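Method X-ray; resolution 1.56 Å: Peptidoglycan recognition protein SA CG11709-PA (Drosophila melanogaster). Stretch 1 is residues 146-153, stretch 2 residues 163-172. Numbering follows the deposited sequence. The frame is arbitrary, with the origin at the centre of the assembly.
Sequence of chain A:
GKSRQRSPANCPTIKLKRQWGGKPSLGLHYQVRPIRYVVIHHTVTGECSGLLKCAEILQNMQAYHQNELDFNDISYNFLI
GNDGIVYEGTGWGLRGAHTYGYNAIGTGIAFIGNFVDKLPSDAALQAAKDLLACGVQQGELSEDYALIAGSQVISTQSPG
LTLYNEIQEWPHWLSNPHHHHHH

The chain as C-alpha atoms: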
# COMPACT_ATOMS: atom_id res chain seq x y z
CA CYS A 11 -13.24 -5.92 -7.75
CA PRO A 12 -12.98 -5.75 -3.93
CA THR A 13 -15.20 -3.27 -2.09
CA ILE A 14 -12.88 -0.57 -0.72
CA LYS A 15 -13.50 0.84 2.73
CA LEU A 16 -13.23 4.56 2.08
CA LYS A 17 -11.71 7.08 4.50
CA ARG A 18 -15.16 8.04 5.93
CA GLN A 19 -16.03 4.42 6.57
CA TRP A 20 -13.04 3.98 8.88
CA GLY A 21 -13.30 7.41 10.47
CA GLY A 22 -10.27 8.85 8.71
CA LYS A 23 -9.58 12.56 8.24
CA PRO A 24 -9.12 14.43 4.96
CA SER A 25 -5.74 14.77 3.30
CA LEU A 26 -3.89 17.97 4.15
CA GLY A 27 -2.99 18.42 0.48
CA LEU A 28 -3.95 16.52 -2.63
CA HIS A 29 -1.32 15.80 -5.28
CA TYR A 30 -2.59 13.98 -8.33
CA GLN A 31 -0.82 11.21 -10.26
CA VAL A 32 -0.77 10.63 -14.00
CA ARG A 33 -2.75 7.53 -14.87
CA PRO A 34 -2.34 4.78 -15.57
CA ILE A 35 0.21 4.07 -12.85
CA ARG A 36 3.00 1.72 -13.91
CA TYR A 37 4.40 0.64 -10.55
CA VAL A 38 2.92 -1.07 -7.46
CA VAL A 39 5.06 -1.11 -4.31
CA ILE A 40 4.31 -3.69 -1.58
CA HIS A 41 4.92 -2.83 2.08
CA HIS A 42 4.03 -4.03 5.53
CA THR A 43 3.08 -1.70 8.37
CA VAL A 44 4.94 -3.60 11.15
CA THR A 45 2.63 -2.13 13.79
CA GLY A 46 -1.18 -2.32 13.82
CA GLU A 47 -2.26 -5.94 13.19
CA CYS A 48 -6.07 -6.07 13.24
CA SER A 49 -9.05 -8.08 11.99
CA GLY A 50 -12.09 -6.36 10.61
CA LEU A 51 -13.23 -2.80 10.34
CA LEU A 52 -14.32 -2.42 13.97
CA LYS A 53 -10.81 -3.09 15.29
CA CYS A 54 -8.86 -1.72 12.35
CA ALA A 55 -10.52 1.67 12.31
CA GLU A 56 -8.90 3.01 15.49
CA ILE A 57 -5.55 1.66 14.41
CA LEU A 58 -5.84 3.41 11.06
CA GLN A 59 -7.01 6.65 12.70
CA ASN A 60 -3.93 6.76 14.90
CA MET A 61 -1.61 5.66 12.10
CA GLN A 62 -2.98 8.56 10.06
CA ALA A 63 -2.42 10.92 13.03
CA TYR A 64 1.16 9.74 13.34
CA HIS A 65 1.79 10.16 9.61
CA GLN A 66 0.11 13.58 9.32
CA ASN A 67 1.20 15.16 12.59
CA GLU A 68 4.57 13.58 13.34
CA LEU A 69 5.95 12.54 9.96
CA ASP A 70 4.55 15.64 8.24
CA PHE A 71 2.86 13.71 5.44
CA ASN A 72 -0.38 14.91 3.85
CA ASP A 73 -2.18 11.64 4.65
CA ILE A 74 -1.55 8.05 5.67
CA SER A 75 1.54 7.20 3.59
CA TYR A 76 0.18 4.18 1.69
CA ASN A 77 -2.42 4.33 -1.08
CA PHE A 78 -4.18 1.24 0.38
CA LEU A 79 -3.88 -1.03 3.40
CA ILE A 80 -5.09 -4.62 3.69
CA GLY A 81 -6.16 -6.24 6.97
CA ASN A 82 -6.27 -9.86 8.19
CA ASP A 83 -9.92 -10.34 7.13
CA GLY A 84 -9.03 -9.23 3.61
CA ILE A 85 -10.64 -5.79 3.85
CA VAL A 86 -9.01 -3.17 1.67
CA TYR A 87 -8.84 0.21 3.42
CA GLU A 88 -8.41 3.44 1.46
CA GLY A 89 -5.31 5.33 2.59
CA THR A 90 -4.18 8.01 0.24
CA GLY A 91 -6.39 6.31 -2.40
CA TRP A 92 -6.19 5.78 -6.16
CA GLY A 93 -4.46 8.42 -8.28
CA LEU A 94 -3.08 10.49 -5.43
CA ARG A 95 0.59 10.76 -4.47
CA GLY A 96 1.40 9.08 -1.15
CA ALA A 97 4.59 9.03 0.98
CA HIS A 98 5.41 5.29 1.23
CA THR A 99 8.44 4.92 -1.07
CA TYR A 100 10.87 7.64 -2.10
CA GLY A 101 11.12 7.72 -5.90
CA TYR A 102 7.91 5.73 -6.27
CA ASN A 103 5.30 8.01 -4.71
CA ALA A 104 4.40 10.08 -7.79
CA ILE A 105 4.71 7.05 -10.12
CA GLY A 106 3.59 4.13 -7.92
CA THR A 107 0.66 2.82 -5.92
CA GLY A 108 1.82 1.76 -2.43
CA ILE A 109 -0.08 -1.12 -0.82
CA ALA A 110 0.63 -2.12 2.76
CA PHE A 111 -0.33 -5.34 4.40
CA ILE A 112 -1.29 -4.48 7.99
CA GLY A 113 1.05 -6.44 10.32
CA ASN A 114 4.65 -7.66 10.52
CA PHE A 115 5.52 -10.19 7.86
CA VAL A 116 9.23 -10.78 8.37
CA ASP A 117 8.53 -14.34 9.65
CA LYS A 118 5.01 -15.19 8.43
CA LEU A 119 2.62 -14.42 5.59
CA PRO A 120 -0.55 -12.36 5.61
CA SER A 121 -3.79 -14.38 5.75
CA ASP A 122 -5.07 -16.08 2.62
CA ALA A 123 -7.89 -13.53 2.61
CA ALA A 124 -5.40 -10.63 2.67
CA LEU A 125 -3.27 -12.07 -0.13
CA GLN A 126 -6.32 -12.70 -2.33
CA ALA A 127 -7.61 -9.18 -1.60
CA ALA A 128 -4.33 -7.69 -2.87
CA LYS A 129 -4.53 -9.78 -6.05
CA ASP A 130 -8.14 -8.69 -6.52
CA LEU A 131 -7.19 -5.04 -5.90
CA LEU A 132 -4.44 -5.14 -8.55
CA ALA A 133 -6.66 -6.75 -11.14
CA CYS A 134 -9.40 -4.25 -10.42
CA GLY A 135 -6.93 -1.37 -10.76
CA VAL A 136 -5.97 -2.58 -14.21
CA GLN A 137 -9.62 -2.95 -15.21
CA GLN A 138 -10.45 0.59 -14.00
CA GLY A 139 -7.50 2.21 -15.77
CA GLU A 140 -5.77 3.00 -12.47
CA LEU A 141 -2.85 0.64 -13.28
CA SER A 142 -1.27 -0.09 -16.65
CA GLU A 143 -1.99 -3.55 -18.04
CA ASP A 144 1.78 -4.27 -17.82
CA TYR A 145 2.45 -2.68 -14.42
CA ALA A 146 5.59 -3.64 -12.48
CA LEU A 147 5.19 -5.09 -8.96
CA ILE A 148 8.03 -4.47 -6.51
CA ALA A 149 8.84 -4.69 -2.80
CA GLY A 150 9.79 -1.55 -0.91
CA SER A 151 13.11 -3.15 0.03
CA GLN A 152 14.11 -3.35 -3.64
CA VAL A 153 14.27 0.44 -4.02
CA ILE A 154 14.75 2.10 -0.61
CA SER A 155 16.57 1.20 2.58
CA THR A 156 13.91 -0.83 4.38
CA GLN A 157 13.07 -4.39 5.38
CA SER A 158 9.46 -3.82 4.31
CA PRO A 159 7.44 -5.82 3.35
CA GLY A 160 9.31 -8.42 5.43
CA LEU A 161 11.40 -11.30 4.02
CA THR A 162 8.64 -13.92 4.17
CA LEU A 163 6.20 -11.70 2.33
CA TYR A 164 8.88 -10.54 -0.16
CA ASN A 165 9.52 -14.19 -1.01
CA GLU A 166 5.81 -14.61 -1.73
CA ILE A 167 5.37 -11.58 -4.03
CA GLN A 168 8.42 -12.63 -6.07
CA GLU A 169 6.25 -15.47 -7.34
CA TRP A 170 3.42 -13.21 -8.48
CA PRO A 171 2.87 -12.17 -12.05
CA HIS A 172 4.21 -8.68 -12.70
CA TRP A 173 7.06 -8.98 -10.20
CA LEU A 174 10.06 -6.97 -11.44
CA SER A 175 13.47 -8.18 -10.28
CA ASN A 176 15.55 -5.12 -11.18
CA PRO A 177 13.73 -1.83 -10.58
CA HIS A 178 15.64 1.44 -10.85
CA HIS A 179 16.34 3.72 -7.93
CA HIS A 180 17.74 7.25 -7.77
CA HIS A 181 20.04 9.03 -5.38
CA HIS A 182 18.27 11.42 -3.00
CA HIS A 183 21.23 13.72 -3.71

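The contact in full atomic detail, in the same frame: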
# COMPACT_ATOMS: atom_id res chain seq x y z
N ALA A 146 4.53 -2.93 -13.21
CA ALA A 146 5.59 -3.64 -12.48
C ALA A 146 5.24 -3.69 -10.99
O ALA A 146 4.86 -2.67 -10.42
CB ALA A 146 6.92 -2.96 -12.66
N LEU A 147 5.39 -4.87 -10.40
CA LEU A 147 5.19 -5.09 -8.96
C LEU A 147 6.55 -5.18 -8.28
O LEU A 147 7.40 -5.99 -8.67
CB LEU A 147 4.41 -6.39 -8.74
CG LEU A 147 4.11 -6.75 -7.27
CD1 LEU A 147 2.94 -5.89 -6.83
CD2 LEU A 147 3.77 -8.23 -7.11
N ILE A 148 6.77 -4.37 -7.26
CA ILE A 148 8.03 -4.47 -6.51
C ILE A 148 7.79 -4.37 -5.01
O ILE A 148 6.75 -3.89 -4.57
CB ILE A 148 9.02 -3.35 -6.91
CG1 ILE A 148 8.40 -1.96 -6.68
CG2 ILE A 148 9.40 -3.45 -8.38
CD1 ILE A 148 9.42 -0.84 -6.91
N ALA A 149 8.76 -4.88 -4.26
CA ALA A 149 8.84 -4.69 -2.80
C ALA A 149 9.56 -3.39 -2.45
O ALA A 149 10.52 -2.98 -3.09
CB ALA A 149 9.59 -5.87 -2.16
N GLY A 150 9.11 -2.75 -1.37
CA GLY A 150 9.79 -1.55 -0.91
C GLY A 150 11.30 -1.72 -0.79
O GLY A 150 12.06 -0.83 -1.15
N SER A 151 11.70 -2.87 -0.26
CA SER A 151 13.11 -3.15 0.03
C SER A 151 13.97 -3.17 -1.23
O SER A 151 15.20 -3.03 -1.15
CB SER A 151 13.23 -4.47 0.80
OG SER A 151 12.78 -5.56 0.01
N GLN A 152 13.33 -3.31 -2.39
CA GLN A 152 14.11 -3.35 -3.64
C GLN A 152 14.61 -1.98 -4.05
O GLN A 152 15.55 -1.88 -4.84
CB GLN A 152 13.29 -3.96 -4.78
CG GLN A 152 12.92 -5.39 -4.56
CD GLN A 152 12.12 -5.94 -5.72
OE1 GLN A 152 10.91 -6.12 -5.63
NE2 GLN A 152 12.81 -6.19 -6.85
N VAL A 153 13.98 -0.92 -3.55
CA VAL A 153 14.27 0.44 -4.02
C VAL A 153 14.63 1.48 -2.95
O VAL A 153 15.19 2.52 -3.28
CB VAL A 153 13.13 0.97 -4.93
CG1 VAL A 153 13.03 0.07 -6.17
CG2 VAL A 153 11.79 0.95 -4.16
N LEU A 163 7.15 -12.23 3.29
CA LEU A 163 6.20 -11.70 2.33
C LEU A 163 6.88 -11.35 0.98
O LEU A 163 6.30 -11.55 -0.08
CB LEU A 163 5.47 -10.51 2.95
CG LEU A 163 4.46 -9.76 2.07
CD1 LEU A 163 3.47 -10.68 1.35
CD2 LEU A 163 3.72 -8.73 2.92
N TYR A 164 8.10 -10.84 1.04
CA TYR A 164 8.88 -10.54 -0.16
C TYR A 164 9.05 -11.81 -0.97
O TYR A 164 8.88 -11.79 -2.19
CB TYR A 164 10.23 -9.96 0.21
CG TYR A 164 11.11 -9.64 -0.98
CD1 TYR A 164 10.57 -9.14 -2.16
CD2 TYR A 164 12.48 -9.81 -0.91
CE1 TYR A 164 11.40 -8.84 -3.25
CE2 TYR A 164 13.31 -9.51 -1.98
CZ TYR A 164 12.75 -9.02 -3.15
OH TYR A 164 13.58 -8.73 -4.20
N ASN A 165 9.38 -12.92 -0.29
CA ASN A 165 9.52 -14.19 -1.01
C ASN A 165 8.25 -14.61 -1.72
O ASN A 165 8.31 -15.18 -2.81
CB ASN A 165 10.03 -15.29 -0.08
CG ASN A 165 11.48 -15.11 0.30
OD1 ASN A 165 12.23 -14.43 -0.40
ND2 ASN A 165 11.88 -15.69 1.44
N GLU A 166 7.10 -14.34 -1.11
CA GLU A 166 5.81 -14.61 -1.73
C GLU A 166 5.57 -13.74 -2.98
O GLU A 166 5.25 -14.27 -4.04
CB GLU A 166 4.66 -14.49 -0.71
CG GLU A 166 3.25 -14.53 -1.27
CD GLU A 166 2.84 -15.88 -1.86
OE1 GLU A 166 3.39 -16.93 -1.44
OE2 GLU A 166 1.96 -15.91 -2.74
N ILE A 167 5.70 -12.42 -2.87
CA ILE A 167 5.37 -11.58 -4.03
C ILE A 167 6.32 -11.80 -5.22
O ILE A 167 5.96 -11.54 -6.36
CB ILE A 167 5.28 -10.08 -3.64
CG1 ILE A 167 6.65 -9.53 -3.29
CG2 ILE A 167 4.30 -9.87 -2.48
CD1 ILE A 167 6.66 -8.02 -3.15
N GLN A 168 7.52 -12.30 -4.96
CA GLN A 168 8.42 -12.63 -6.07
C GLN A 168 7.83 -13.67 -7.01
O GLN A 168 8.24 -13.78 -8.17
CB GLN A 168 9.75 -13.14 -5.54
CG GLN A 168 10.63 -12.10 -4.95
CD GLN A 168 11.88 -12.71 -4.35
OE1 GLN A 168 12.52 -13.54 -4.99
NE2 GLN A 168 12.22 -12.32 -3.13
N GLU A 169 6.88 -14.44 -6.52
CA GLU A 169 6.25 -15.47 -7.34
C GLU A 169 5.00 -14.97 -8.05
O GLU A 169 4.35 -15.73 -8.79
CB GLU A 169 5.93 -16.70 -6.50
CG GLU A 169 7.12 -17.20 -5.69
CD GLU A 169 8.25 -17.69 -6.57
OE1 GLU A 169 7.96 -18.21 -7.67
OE2 GLU A 169 9.43 -17.54 -6.18
N TRP A 170 4.64 -13.71 -7.85
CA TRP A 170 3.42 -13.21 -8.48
C TRP A 170 3.72 -12.72 -9.87
O TRP A 170 4.83 -12.27 -10.16
CB TRP A 170 2.85 -12.04 -7.69
CG TRP A 170 2.26 -12.40 -6.38
CD1 TRP A 170 2.39 -13.58 -5.70
CD2 TRP A 170 1.47 -11.55 -5.55
NE1 TRP A 170 1.72 -13.51 -4.51
CE2 TRP A 170 1.14 -12.27 -4.39
CE3 TRP A 170 0.99 -10.23 -5.68
CZ2 TRP A 170 0.36 -11.74 -3.36
CZ3 TRP A 170 0.23 -9.70 -4.65
CH2 TRP A 170 -0.09 -10.45 -3.51
N PRO A 171 2.72 -12.75 -10.74
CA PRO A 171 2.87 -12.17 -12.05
C PRO A 171 3.13 -10.69 -11.86
O PRO A 171 2.64 -10.09 -10.89
CB PRO A 171 1.51 -12.39 -12.72
CG PRO A 171 0.81 -13.43 -11.90
CD PRO A 171 1.37 -13.30 -10.51
N HIS A 172 3.91 -10.11 -12.75
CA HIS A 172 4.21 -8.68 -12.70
C HIS A 172 5.40 -8.36 -11.83
O HIS A 172 5.92 -7.25 -11.92
CB HIS A 172 3.00 -7.81 -12.27
CG HIS A 172 1.86 -7.82 -13.24
ND1 HIS A 172 1.73 -6.89 -14.26
CD2 HIS A 172 0.79 -8.64 -13.35
CE1 HIS A 172 0.63 -7.14 -14.94
NE2 HIS A 172 0.04 -8.20 -14.41

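Strand 146-149 runs nearly antiparallel to the helix that includes residues 163-167. The angle between their directions is 164°, and the axes come within 9.0 Å. Ala-146 therefore lies near His-172 at one end of the contact, and Ala-149 lies near Tyr-164 at the other.

The alternation of the strand sets the pattern. Leu-147 and Ala-149 point toward the other stretch. Ala-146 and Ile-148 point away and add little cover.

Leu-147 is the main bump. Its side chain (chi1 t, chi2 p) enters a hollow formed by Ile-167, Trp-170 and the backbone that follows. CD2 is the leading atom. CD2 of Leu-147 lies 3.7 Å from CE3 of Trp-170, 4.2 Å from CB of Ile-167 and 4.0 Å from O of Ile-167. The methyl meets the indole obliquely. A type I turn from Ile-167 to Trp-170 brings the two walls of this hollow together, closed by a backbone bond from Trp-170 N to Ile-167 O of 2.9 Å. The indole is also tethered within its own stretch, since Trp-170 NE1 donates to Glu-166 OE2 at 3.0 Å.

The backbone of the same leucine is fixed too. Leu-147 N donates to His-172 O at 2.9 Å, with an N-H...O angle of 172°. This nearly straight bond is the one hydrogen bond between the stretches. Beside it, CB of Leu-147 and CB of His-172 are 4.1 Å apart. The imidazole end of His-172 leads away, so the histidine meets the strand through its backbone and the base of its side chain.

At the other end the shapes are reversed. Ala-149 is small, and the methyl of Ala-149 rests against Tyr-164 and Ile-167 of the helix. CB of Ala-149 is 3.4 Å from CD1 of Tyr-164 and 3.8 Å from CD1 of Ile-167. Ile-167 thus touches both inward-facing strand residues, and its CD1 also lies 4.2 Å from the backbone C of Ile-148.

The Tyr-164 ring reaches past the strand to the turn that follows. Ser-151 OG lies over one face of the ring, 4.4 Å from CD2 of Tyr-164. Gln-152 starts out sideways and its end comes nearer. On the way, CG of Gln-152 passes 3.4 Å from OH of Tyr-164. The glutamine is held partly by its own stretch and partly from elsewhere in the structure. Ala-149 N donates to Gln-152 OE1 at 2.8 Å, and Gln-152 N donates to Ala-149 O at 2.9 Å.

The two stretches together bury 407 Å², with Leu-147 the most covered residue.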